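PDB 4UZG: surface protein SPB1 from Streptococcus agalactiae, which probably forms the shaft of the group B streptococcus pilus 2b as its backbone subunit, polymerised on the bacterial surface by sortase. Local coordinates for residues N89-N101 with D114-Y127. Numbering follows the deposited sequence.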
loop_
_atom_site.group_PDB
_atom_site.type_symbol
_atom_site.label_atom_id
_atom_site.label_comp_id
_atom_site.label_asym_id
_atom_site.label_seq_id
_atom_site.Cartn_x
_atom_site.Cartn_y
_atom_site.Cartn_z
ATOM N N ASN A 89 14.144 -8.882 1.732
ATOM C CA ASN A 89 13.066 -7.978 1.311
ATOM C C ASN A 89 13.507 -6.539 1.106
ATOM O O ASN A 89 12.669 -5.666 0.877
ATOM C CB ASN A 89 11.873 -8.023 2.282
ATOM C CG ASN A 89 10.551 -7.633 1.623
ATOM O OD1 ASN A 89 10.184 -8.142 0.562
ATOM N ND2 ASN A 89 9.813 -6.741 2.283
ATOM N N ASN A 90 14.817 -6.312 1.171
ATOM C CA ASN A 90 15.428 -5.002 1.001
ATOM C C ASN A 90 16.303 -4.990 -0.251
ATOM O O ASN A 90 16.593 -6.049 -0.833
ATOM C CB ASN A 90 16.272 -4.660 2.222
ATOM C CG ASN A 90 15.488 -4.713 3.508
ATOM O OD1 ASN A 90 14.345 -4.282 3.560
ATOM N ND2 ASN A 90 16.103 -5.238 4.564
ATOM N N PHE A 91 16.800 -3.812 -0.642
ATOM C CA PHE A 91 17.747 -3.747 -1.740
ATOM C C PHE A 91 18.708 -2.581 -1.576
ATOM O O PHE A 91 18.401 -1.584 -0.915
ATOM C CB PHE A 91 17.052 -3.690 -3.103
ATOM C CG PHE A 91 16.284 -2.414 -3.382
ATOM C CD1 PHE A 91 16.914 -1.311 -3.907
ATOM C CD2 PHE A 91 14.916 -2.337 -3.114
ATOM C CE1 PHE A 91 16.217 -0.156 -4.182
ATOM C CE2 PHE A 91 14.197 -1.181 -3.392
ATOM C CZ PHE A 91 14.844 -0.078 -3.925
ATOM N N THR A 92 19.857 -2.723 -2.233
ATOM C CA THR A 92 20.837 -1.676 -2.390
ATOM C C THR A 92 21.246 -1.622 -3.849
ATOM O O THR A 92 21.637 -2.634 -4.424
ATOM C CB THR A 92 22.097 -1.961 -1.533
ATOM O OG1 THR A 92 21.716 -2.080 -0.168
ATOM C CG2 THR A 92 23.126 -0.859 -1.699
ATOM N N ILE A 93 21.170 -0.425 -4.426
ATOM C CA ILE A 93 21.597 -0.161 -5.786
ATOM C C ILE A 93 22.789 0.787 -5.739
ATOM O O ILE A 93 22.719 1.832 -5.104
ATOM C CB ILE A 93 20.439 0.433 -6.617
ATOM C CG1 ILE A 93 19.455 -0.683 -6.970
ATOM C CG2 ILE A 93 20.953 1.123 -7.896
ATOM C CD1 ILE A 93 18.148 -0.219 -7.543
ATOM N N THR A 94 23.880 0.416 -6.402
ATOM C CA THR A 94 25.078 1.249 -6.448
ATOM C C THR A 94 25.286 1.657 -7.894
ATOM O O THR A 94 25.411 0.812 -8.767
ATOM C CB THR A 94 26.290 0.487 -5.920
ATOM O OG1 THR A 94 26.016 0.060 -4.587
ATOM C CG2 THR A 94 27.528 1.351 -5.917
ATOM N N ILE A 95 25.316 2.967 -8.133
ATOM C CA ILE A 95 25.463 3.504 -9.479
ATOM C C ILE A 95 26.893 4.072 -9.604
ATOM O O ILE A 95 27.220 5.084 -8.994
ATOM C CB ILE A 95 24.446 4.619 -9.760
ATOM C CG1 ILE A 95 23.013 4.101 -9.570
ATOM C CG2 ILE A 95 24.661 5.177 -11.166
ATOM C CD1 ILE A 95 21.939 5.168 -9.707
ATOM N N PRO A 96 27.759 3.421 -10.389
ATOM C CA PRO A 96 29.093 3.998 -10.591
ATOM C C PRO A 96 28.967 5.327 -11.345
ATOM O O PRO A 96 28.152 5.465 -12.256
ATOM C CB PRO A 96 29.835 2.921 -11.401
ATOM C CG PRO A 96 28.781 2.173 -12.095
ATOM C CD PRO A 96 27.594 2.167 -11.142
ATOM N N TRP A 97 29.803 6.283 -10.962
ATOM C CA TRP A 97 29.663 7.662 -11.421
ATOM C C TRP A 97 30.888 8.134 -12.198
ATOM O O TRP A 97 30.835 9.154 -12.890
ATOM C CB TRP A 97 29.427 8.577 -10.205
ATOM C CG TRP A 97 28.588 9.775 -10.499
ATOM C CD1 TRP A 97 28.981 11.080 -10.474
ATOM C CD2 TRP A 97 27.197 9.781 -10.841
ATOM N NE1 TRP A 97 27.930 11.891 -10.782
ATOM C CE2 TRP A 97 26.826 11.123 -11.016
ATOM C CE3 TRP A 97 26.238 8.785 -10.992
ATOM C CZ2 TRP A 97 25.525 11.499 -11.346
ATOM C CZ3 TRP A 97 24.946 9.155 -11.333
ATOM C CH2 TRP A 97 24.602 10.497 -11.498
ATOM N N ALA A 98 31.991 7.401 -12.076
ATOM C CA ALA A 98 33.234 7.764 -12.747
ATOM C C ALA A 98 34.036 6.493 -12.932
ATOM O O ALA A 98 33.832 5.508 -12.216
ATOM C CB ALA A 98 34.035 8.802 -11.922
ATOM N N ALA A 99 34.987 6.521 -13.865
ATOM C CA ALA A 99 35.783 5.343 -14.177
ATOM C C ALA A 99 36.752 4.978 -13.062
ATOM O O ALA A 99 37.144 3.819 -12.955
ATOM C CB ALA A 99 36.552 5.539 -15.486
ATOM N N THR A 100 37.178 5.963 -12.273
ATOM C CA THR A 100 38.099 5.744 -11.142
ATOM C C THR A 100 37.678 6.609 -9.955
ATOM O O THR A 100 36.878 7.533 -10.118
ATOM C CB THR A 100 39.553 6.101 -11.489
ATOM O OG1 THR A 100 39.657 7.504 -11.754
ATOM C CG2 THR A 100 40.036 5.312 -12.689
ATOM N N ASN A 101 38.232 6.344 -8.769
ATOM C CA ASN A 101 37.756 7.018 -7.546
ATOM C C ASN A 101 38.434 8.329 -7.149
ATOM O O ASN A 101 37.900 9.069 -6.317
ATOM C CB ASN A 101 37.829 6.086 -6.349
ATOM C CG ASN A 101 37.138 4.780 -6.597
ATOM O OD1 ASN A 101 36.284 4.681 -7.472
ATOM N ND2 ASN A 101 37.535 3.748 -5.857
ATOM N N ASP A 114 37.167 11.587 -15.388
ATOM C CA ASP A 114 36.572 10.434 -16.064
ATOM C C ASP A 114 35.143 10.145 -15.611
ATOM O O ASP A 114 34.706 8.997 -15.605
ATOM C CB ASP A 114 37.477 9.201 -15.917
ATOM C CG ASP A 114 37.775 8.844 -14.478
ATOM O OD1 ASP A 114 37.040 9.289 -13.575
ATOM O OD2 ASP A 114 38.748 8.085 -14.267
ATOM N N PHE A 115 34.437 11.209 -15.261
ATOM C CA PHE A 115 33.017 11.125 -14.941
ATOM C C PHE A 115 32.188 10.635 -16.117
ATOM O O PHE A 115 32.457 10.990 -17.276
ATOM C CB PHE A 115 32.508 12.507 -14.531
ATOM C CG PHE A 115 33.147 13.037 -13.283
ATOM C CD1 PHE A 115 32.875 12.448 -12.057
ATOM C CD2 PHE A 115 34.024 14.116 -13.317
ATOM C CE1 PHE A 115 33.447 12.923 -10.900
ATOM C CE2 PHE A 115 34.607 14.589 -12.152
ATOM C CZ PHE A 115 34.321 13.996 -10.950
ATOM N N PHE A 116 31.138 9.873 -15.824
ATOM C CA PHE A 116 30.229 9.388 -16.854
ATOM C C PHE A 116 29.154 10.391 -17.242
ATOM O O PHE A 116 28.665 10.365 -18.375
ATOM C CB PHE A 116 29.532 8.103 -16.417
ATOM C CG PHE A 116 30.470 6.989 -16.020
ATOM C CD1 PHE A 116 31.682 6.792 -16.658
ATOM C CD2 PHE A 116 30.112 6.132 -14.993
ATOM C CE1 PHE A 116 32.508 5.760 -16.270
ATOM C CE2 PHE A 116 30.925 5.095 -14.598
ATOM C CZ PHE A 116 32.134 4.893 -15.238
ATOM N N TYR A 117 28.771 11.251 -16.301
ATOM C CA TYR A 117 27.624 12.126 -16.438
ATOM C C TYR A 117 28.091 13.552 -16.199
ATOM O O TYR A 117 29.159 13.801 -15.609
ATOM C CB TYR A 117 26.521 11.700 -15.460
ATOM C CG TYR A 117 26.245 10.206 -15.561
ATOM C CD1 TYR A 117 25.739 9.643 -16.729
ATOM C CD2 TYR A 117 26.572 9.340 -14.521
ATOM C CE1 TYR A 117 25.550 8.258 -16.857
ATOM C CE2 TYR A 117 26.366 7.954 -14.628
ATOM C CZ TYR A 117 25.867 7.430 -15.812
ATOM O OH TYR A 117 25.674 6.076 -15.979
ATOM N N LYS A 118 27.334 14.498 -16.712
ATOM C CA LYS A 118 27.707 15.890 -16.551
ATOM C C LYS A 118 26.538 16.692 -16.034
ATOM O O LYS A 118 25.360 16.298 -16.156
ATOM C CB LYS A 118 28.282 16.478 -17.835
ATOM C CG LYS A 118 27.403 16.302 -19.030
ATOM C CD LYS A 118 28.036 16.869 -20.297
ATOM C CE LYS A 118 27.039 16.861 -21.454
ATOM N NZ LYS A 118 27.574 17.519 -22.679
ATOM N N GLY A 119 26.892 17.807 -15.406
ATOM C CA GLY A 119 25.930 18.738 -14.883
ATOM C C GLY A 119 25.204 18.183 -13.679
ATOM O O GLY A 119 25.741 17.402 -12.892
ATOM N N ILE A 120 23.980 18.652 -13.541
ATOM C CA ILE A 120 23.133 18.313 -12.409
ATOM C C ILE A 120 22.133 17.270 -12.870
ATOM O O ILE A 120 21.401 17.499 -13.814
ATOM C CB ILE A 120 22.413 19.580 -11.920
ATOM C CG1 ILE A 120 23.417 20.715 -11.672
ATOM C CG2 ILE A 120 21.623 19.267 -10.687
ATOM C CD1 ILE A 120 22.794 22.063 -11.638
ATOM N N ASN A 121 22.138 16.125 -12.209
ATOM C CA ASN A 121 21.305 15.010 -12.612
ATOM C C ASN A 121 20.321 14.592 -11.540
ATOM O O ASN A 121 20.579 14.729 -10.345
ATOM C CB ASN A 121 22.194 13.829 -12.993
ATOM C CG ASN A 121 22.964 14.097 -14.255
ATOM O OD1 ASN A 121 22.402 14.052 -15.338
ATOM N ND2 ASN A 121 24.243 14.398 -14.122
ATOM N N THR A 122 19.205 14.035 -11.995
ATOM C CA THR A 122 18.245 13.384 -11.133
ATOM C C THR A 122 18.358 11.872 -11.303
ATOM O O THR A 122 18.261 11.354 -12.419
ATOM C CB THR A 122 16.818 13.818 -11.472
ATOM O OG1 THR A 122 16.701 15.223 -11.224
ATOM C CG2 THR A 122 15.800 13.065 -10.626
ATOM N N ILE A 123 18.544 11.173 -10.194
ATOM C CA ILE A 123 18.486 9.722 -10.156
ATOM C C ILE A 123 17.077 9.328 -9.767
ATOM O O ILE A 123 16.553 9.809 -8.771
ATOM C CB ILE A 123 19.493 9.159 -9.138
ATOM C CG1 ILE A 123 20.934 9.484 -9.543
ATOM C CG2 ILE A 123 19.309 7.646 -8.987
ATOM C CD1 ILE A 123 21.969 9.223 -8.428
ATOM N N THR A 124 16.461 8.457 -10.561
ATOM C CA THR A 124 15.139 7.931 -10.242
ATOM C C THR A 124 15.226 6.407 -10.221
ATOM O O THR A 124 15.751 5.794 -11.145
ATOM C CB THR A 124 14.053 8.387 -11.255
ATOM O OG1 THR A 124 14.131 9.803 -11.409
ATOM C CG2 THR A 124 12.671 8.018 -10.794
ATOM N N VAL A 125 14.669 5.806 -9.172
ATOM C CA VAL A 125 14.487 4.365 -9.109
ATOM C C VAL A 125 13.004 4.105 -8.908
ATOM O O VAL A 125 12.427 4.537 -7.912
ATOM C CB VAL A 125 15.294 3.723 -7.957
ATOM C CG1 VAL A 125 15.018 2.216 -7.860
ATOM C CG2 VAL A 125 16.786 3.986 -8.104
ATOM N N THR A 126 12.393 3.386 -9.834
ATOM C CA THR A 126 11.046 2.903 -9.625
ATOM C C THR A 126 11.108 1.401 -9.405
ATOM O O THR A 126 11.966 0.705 -9.955
ATOM C CB THR A 126 10.127 3.213 -10.794
ATOM O OG1 THR A 126 10.557 2.518 -11.961
ATOM C CG2 THR A 126 10.057 4.685 -11.067
ATOM N N TYR A 127 10.198 0.884 -8.577
ATOM C CA TYR A 127 10.123 -0.544 -8.324
ATOM C C TYR A 127 8.738 -0.831 -7.755
ATOM O O TYR A 127 7.986 0.099 -7.455
ATOM C CB TYR A 127 11.241 -1.006 -7.361
ATOM C CG TYR A 127 11.081 -0.525 -5.929
ATOM C CD1 TYR A 127 11.543 0.711 -5.516
ATOM C CD2 TYR A 127 10.431 -1.315 -4.998
ATOM C CE1 TYR A 127 11.367 1.143 -4.208
ATOM C CE2 TYR A 127 10.250 -0.889 -3.681
ATOM C CZ TYR A 127 10.724 0.340 -3.311
ATOM O OH TYR A 127 10.564 0.805 -2.008
HETATM O O HOH W 1 26.383 4.368 -14.127
HETATM O O HOH W 2 29.415 11.432 -13.592
#
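Phe-91 drives the edge of its ring into the face of Tyr-127, a T-shaped pair with planes at 75° and CE2 of Phe-91 3.6 Å above the centre of the Tyr-127 ring. Both CB atoms already point at the opposite strand; a shared first torsion (chi1 near 70°), with CG between backbone N and carbonyl carbon, then sets the rings edge to face. The strand axes pass 10.8 Å apart. Next along the strands, aliphatic ends meet tip to tip: CD1 of Ile-93 faces CG1 of Val-125, and CD1 of Ile-95 lies 3.7 Å from CG2 of Ile-123. Such spacing is consistent with facing layers of a beta sandwich, not with hydrogen-bonded neighbours. Trp-97 closes the row: the CD2-CE2 edge of Tyr-117 sits over its indole face, CD2 of Tyr-117 lying 3.6 Å from CZ3 of Trp-97, while CZ3 also meets Ile-123 CD1.

Past the C-terminal end of strand 90-96, and ahead of strand 121-127 in sequence, the backbones converge. A single bridge joins Ala-98 to Phe-115, framed by the bonds Phe-116 N to Trp-97 O (3.0 Å, nearly straight at 174°) and Ala-99 N to Asp-114 O. One face of the bulky Phe-116 ring covers the Ala-98 backbone, CZ 3.4 Å from Ala-98 C, with Pro-96 O at its edge. At the outer end the Thr-100 hydroxyl donates to the syn lone pair of Asp-114 OD2 (2.7 Å); OD1 of the same carboxylate forms a salt bridge with Lys-34. One water links Pro-96 O to Tyr-117 OH, which also bonds Gly-80 N.

Strand 90-96 runs between strands 81-87 and 37-43, strand 121-131 between strands 16-26 and 50-62; non-adjacent in one mixed sheet, they meet because it curls round, and Tyr-57 of strand 50-62 adds another ring against Phe-91.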